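Local coordinates for protein manganese-containing pseudocatalase (PDB 2V8T) that probably breaks down hydrogen peroxide as a catalase, using two manganese ions bound in each subunit, at residues K57-L62 / Y241-I247. Residues are numbered along the deposited sequence; the frame is centred on the assembly and turned at random. Where two conformers were deposited one is given.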
loop_
_atom_site.group_PDB
_atom_site.type_symbol
_atom_site.label_atom_id
_atom_site.label_comp_id
_atom_site.label_asym_id
_atom_site.label_seq_id
_atom_site.Cartn_x
_atom_site.Cartn_y
_atom_site.Cartn_z
ATOM N N LYS A 57 -37.014 3.126 4.204
ATOM C CA LYS A 57 -36.923 1.712 4.569
ATOM C C LYS A 57 -36.843 0.731 3.429
ATOM O O LYS A 57 -36.060 -0.219 3.539
ATOM C CB LYS A 57 -38.053 1.332 5.546
ATOM C CG LYS A 57 -37.945 -0.087 6.069
ATOM C CD LYS A 57 -38.963 -0.351 7.147
ATOM C CE LYS A 57 -38.832 -1.703 7.790
ATOM N NZ LYS A 57 -38.880 -2.804 6.806
ATOM N N PRO A 58 -37.610 0.856 2.345
ATOM C CA PRO A 58 -37.492 -0.186 1.341
ATOM C C PRO A 58 -36.066 -0.305 0.793
ATOM O O PRO A 58 -35.575 -1.423 0.490
ATOM C CB PRO A 58 -38.485 0.306 0.264
ATOM C CG PRO A 58 -39.529 1.117 1.075
ATOM C CD PRO A 58 -38.673 1.828 2.060
ATOM N N TYR A 59 -35.397 0.826 0.663
ATOM C CA TYR A 59 -34.021 0.863 0.137
ATOM C C TYR A 59 -33.027 0.386 1.167
ATOM O O TYR A 59 -32.050 -0.317 0.828
ATOM C CB TYR A 59 -33.699 2.312 -0.311
ATOM C CG TYR A 59 -34.709 2.827 -1.303
ATOM C CD1 TYR A 59 -34.664 2.460 -2.624
ATOM C CD2 TYR A 59 -35.758 3.642 -0.882
ATOM C CE1 TYR A 59 -35.655 2.877 -3.497
ATOM C CE2 TYR A 59 -36.756 4.053 -1.749
ATOM C CZ TYR A 59 -36.690 3.675 -3.078
ATOM O OH TYR A 59 -37.669 4.119 -3.925
ATOM N N TYR A 60 -33.242 0.729 2.425
ATOM C CA TYR A 60 -32.415 0.203 3.526
ATOM C C TYR A 60 -32.537 -1.319 3.589
ATOM O O TYR A 60 -31.515 -2.030 3.678
ATOM C CB TYR A 60 -32.839 0.842 4.829
ATOM C CG TYR A 60 -32.120 0.241 6.023
ATOM C CD1 TYR A 60 -30.741 0.339 6.166
ATOM C CD2 TYR A 60 -32.829 -0.428 7.007
ATOM C CE1 TYR A 60 -30.096 -0.230 7.237
ATOM C CE2 TYR A 60 -32.193 -0.988 8.087
ATOM C CZ TYR A 60 -30.828 -0.876 8.232
ATOM O OH TYR A 60 -30.153 -1.405 9.303
ATOM N N ASP A 61 -33.751 -1.839 3.548
ATOM C CA ASP A 61 -33.939 -3.276 3.606
ATOM C C ASP A 61 -33.149 -3.953 2.502
ATOM O O ASP A 61 -32.508 -4.992 2.706
ATOM C CB ASP A 61 -35.457 -3.680 3.329
ATOM C CG ASP A 61 -36.393 -3.469 4.556
ATOM O OD1 ASP A 61 -35.936 -2.935 5.616
ATOM O OD2 ASP A 61 -37.580 -3.865 4.400
ATOM N N LEU A 62 -33.185 -3.371 1.312
ATOM C CA LEU A 62 -32.516 -3.971 0.159
ATOM C C LEU A 62 -30.997 -4.070 0.406
ATOM O O LEU A 62 -30.408 -5.123 0.223
ATOM C CB LEU A 62 -32.821 -3.143 -1.085
ATOM C CG LEU A 62 -32.319 -3.742 -2.341
ATOM C CD1 LEU A 62 -32.974 -5.061 -2.671
ATOM C CD2 LEU A 62 -32.488 -2.752 -3.492
ATOM N N TYR A 241 -36.504 -6.806 7.554
ATOM C CA TYR A 241 -36.364 -6.581 6.124
ATOM C C TYR A 241 -37.495 -7.205 5.329
ATOM O O TYR A 241 -37.304 -7.842 4.300
ATOM C CB TYR A 241 -34.970 -7.017 5.577
ATOM C CG TYR A 241 -33.846 -6.614 6.489
ATOM C CD1 TYR A 241 -33.670 -5.309 6.955
ATOM C CD2 TYR A 241 -32.991 -7.570 7.006
ATOM C CE1 TYR A 241 -32.674 -4.976 7.862
ATOM C CE2 TYR A 241 -31.993 -7.245 7.915
ATOM C CZ TYR A 241 -31.848 -5.939 8.361
ATOM O OH TYR A 241 -30.840 -5.663 9.266
ATOM N N ARG A 242 -38.716 -6.959 5.821
ATOM C CA ARG A 242 -39.919 -7.521 5.260
ATOM C C ARG A 242 -40.515 -6.698 4.104
ATOM O O ARG A 242 -41.559 -7.134 3.557
ATOM C CB ARG A 242 -40.944 -7.784 6.330
ATOM C CG ARG A 242 -40.530 -8.962 7.260
ATOM C CD ARG A 242 -41.601 -9.256 8.246
ATOM N NE ARG A 242 -41.338 -10.469 9.026
ATOM C CZ ARG A 242 -41.508 -11.731 8.602
ATOM N NH1 ARG A 242 -41.886 -12.007 7.383
ATOM N NH2 ARG A 242 -41.273 -12.757 9.417
ATOM N N ASP A 243 -39.866 -5.605 3.685
ATOM C CA ASP A 243 -40.406 -4.747 2.617
ATOM C C ASP A 243 -39.608 -4.878 1.322
ATOM O O ASP A 243 -39.707 -4.006 0.470
ATOM C CB ASP A 243 -40.495 -3.314 3.079
ATOM C CG ASP A 243 -41.433 -3.134 4.244
ATOM O OD1 ASP A 243 -42.469 -3.806 4.289
ATOM O OD2 ASP A 243 -41.148 -2.278 5.129
ATOM N N LEU A 244 -38.882 -5.981 1.148
ATOM C CA LEU A 244 -38.106 -6.133 -0.080
ATOM C C LEU A 244 -38.962 -6.113 -1.336
ATOM O O LEU A 244 -38.505 -5.685 -2.392
ATOM C CB LEU A 244 -37.285 -7.427 -0.033
ATOM C CG LEU A 244 -36.214 -7.477 1.055
ATOM C CD1 LEU A 244 -35.706 -8.889 1.221
ATOM C CD2 LEU A 244 -35.054 -6.521 0.749
ATOM N N GLY A 245 -40.178 -6.658 -1.238
ATOM C CA GLY A 245 -41.054 -6.757 -2.420
ATOM C C GLY A 245 -41.572 -5.440 -2.896
ATOM O O GLY A 245 -42.171 -5.400 -3.965
ATOM N N LEU A 246 -41.346 -4.348 -2.187
ATOM C CA LEU A 246 -41.739 -3.042 -2.691
ATOM C C LEU A 246 -40.869 -2.590 -3.869
ATOM O O LEU A 246 -41.293 -1.782 -4.695
ATOM C CB LEU A 246 -41.727 -1.996 -1.584
ATOM C CG LEU A 246 -42.706 -2.286 -0.438
ATOM C CD1 LEU A 246 -42.589 -1.160 0.608
ATOM C CD2 LEU A 246 -44.143 -2.517 -0.945
ATOM N N ILE A 247 -39.611 -3.083 -3.888
ATOM C CA ILE A 247 -38.671 -2.825 -4.977
ATOM C C ILE A 247 -38.498 -4.070 -5.822
ATOM O O ILE A 247 -38.429 -3.999 -7.057
ATOM C CB ILE A 247 -37.313 -2.316 -4.432
ATOM C CG1 ILE A 247 -37.469 -0.992 -3.704
ATOM C CG2 ILE A 247 -36.280 -2.240 -5.559
ATOM C CD1 ILE A 247 -36.241 -0.616 -2.857
HETATM O O HOH W 1 -39.327 -5.210 8.116
HETATM O O HOH W 2 -37.895 -2.777 -1.193
#
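Ile247 lays its CD1 methyl against the first turn of helix 57-85, 3.5 Å from Tyr59 CD1 and 4.0 Å from Pro58 CB, while its CG2 comes within 4.3 Å of Leu62 CD2. Leu244 extends this apolar seam, its CD2 lying 4.3 Å from Leu62 CD1. A salt-bridge network borders it: Lys57 NZ sits 2.9 Å from both Asp61 OD2, one helical turn on, and Asp243 OD2, easing the repulsion between these carboxylate oxygens, 4.0 Å apart. Asp61 OD2 also accepts a hydrogen bond from Asp243 N (3.0 Å, N-H...O angle 145°), fixing loop to helix. Segment 241-247, between strands 232-235 and 260-263, packs here on a helix of the ferritin-like bundle that carries manganese ligands Glu70 and His73; the side chain of Leu62 is about 11 Å from a bound manganese ion. Asp61 is also a predicted calcium ligand, as is Ser237, whose side chain is about 4 Å from that of Tyr241. Tyr298 of the second subunit hydrogen-bonds Asp243 OD2, and Asp6 OD1 of that subunit hydrogen-bonds the Tyr60 and Tyr241 hydroxyls.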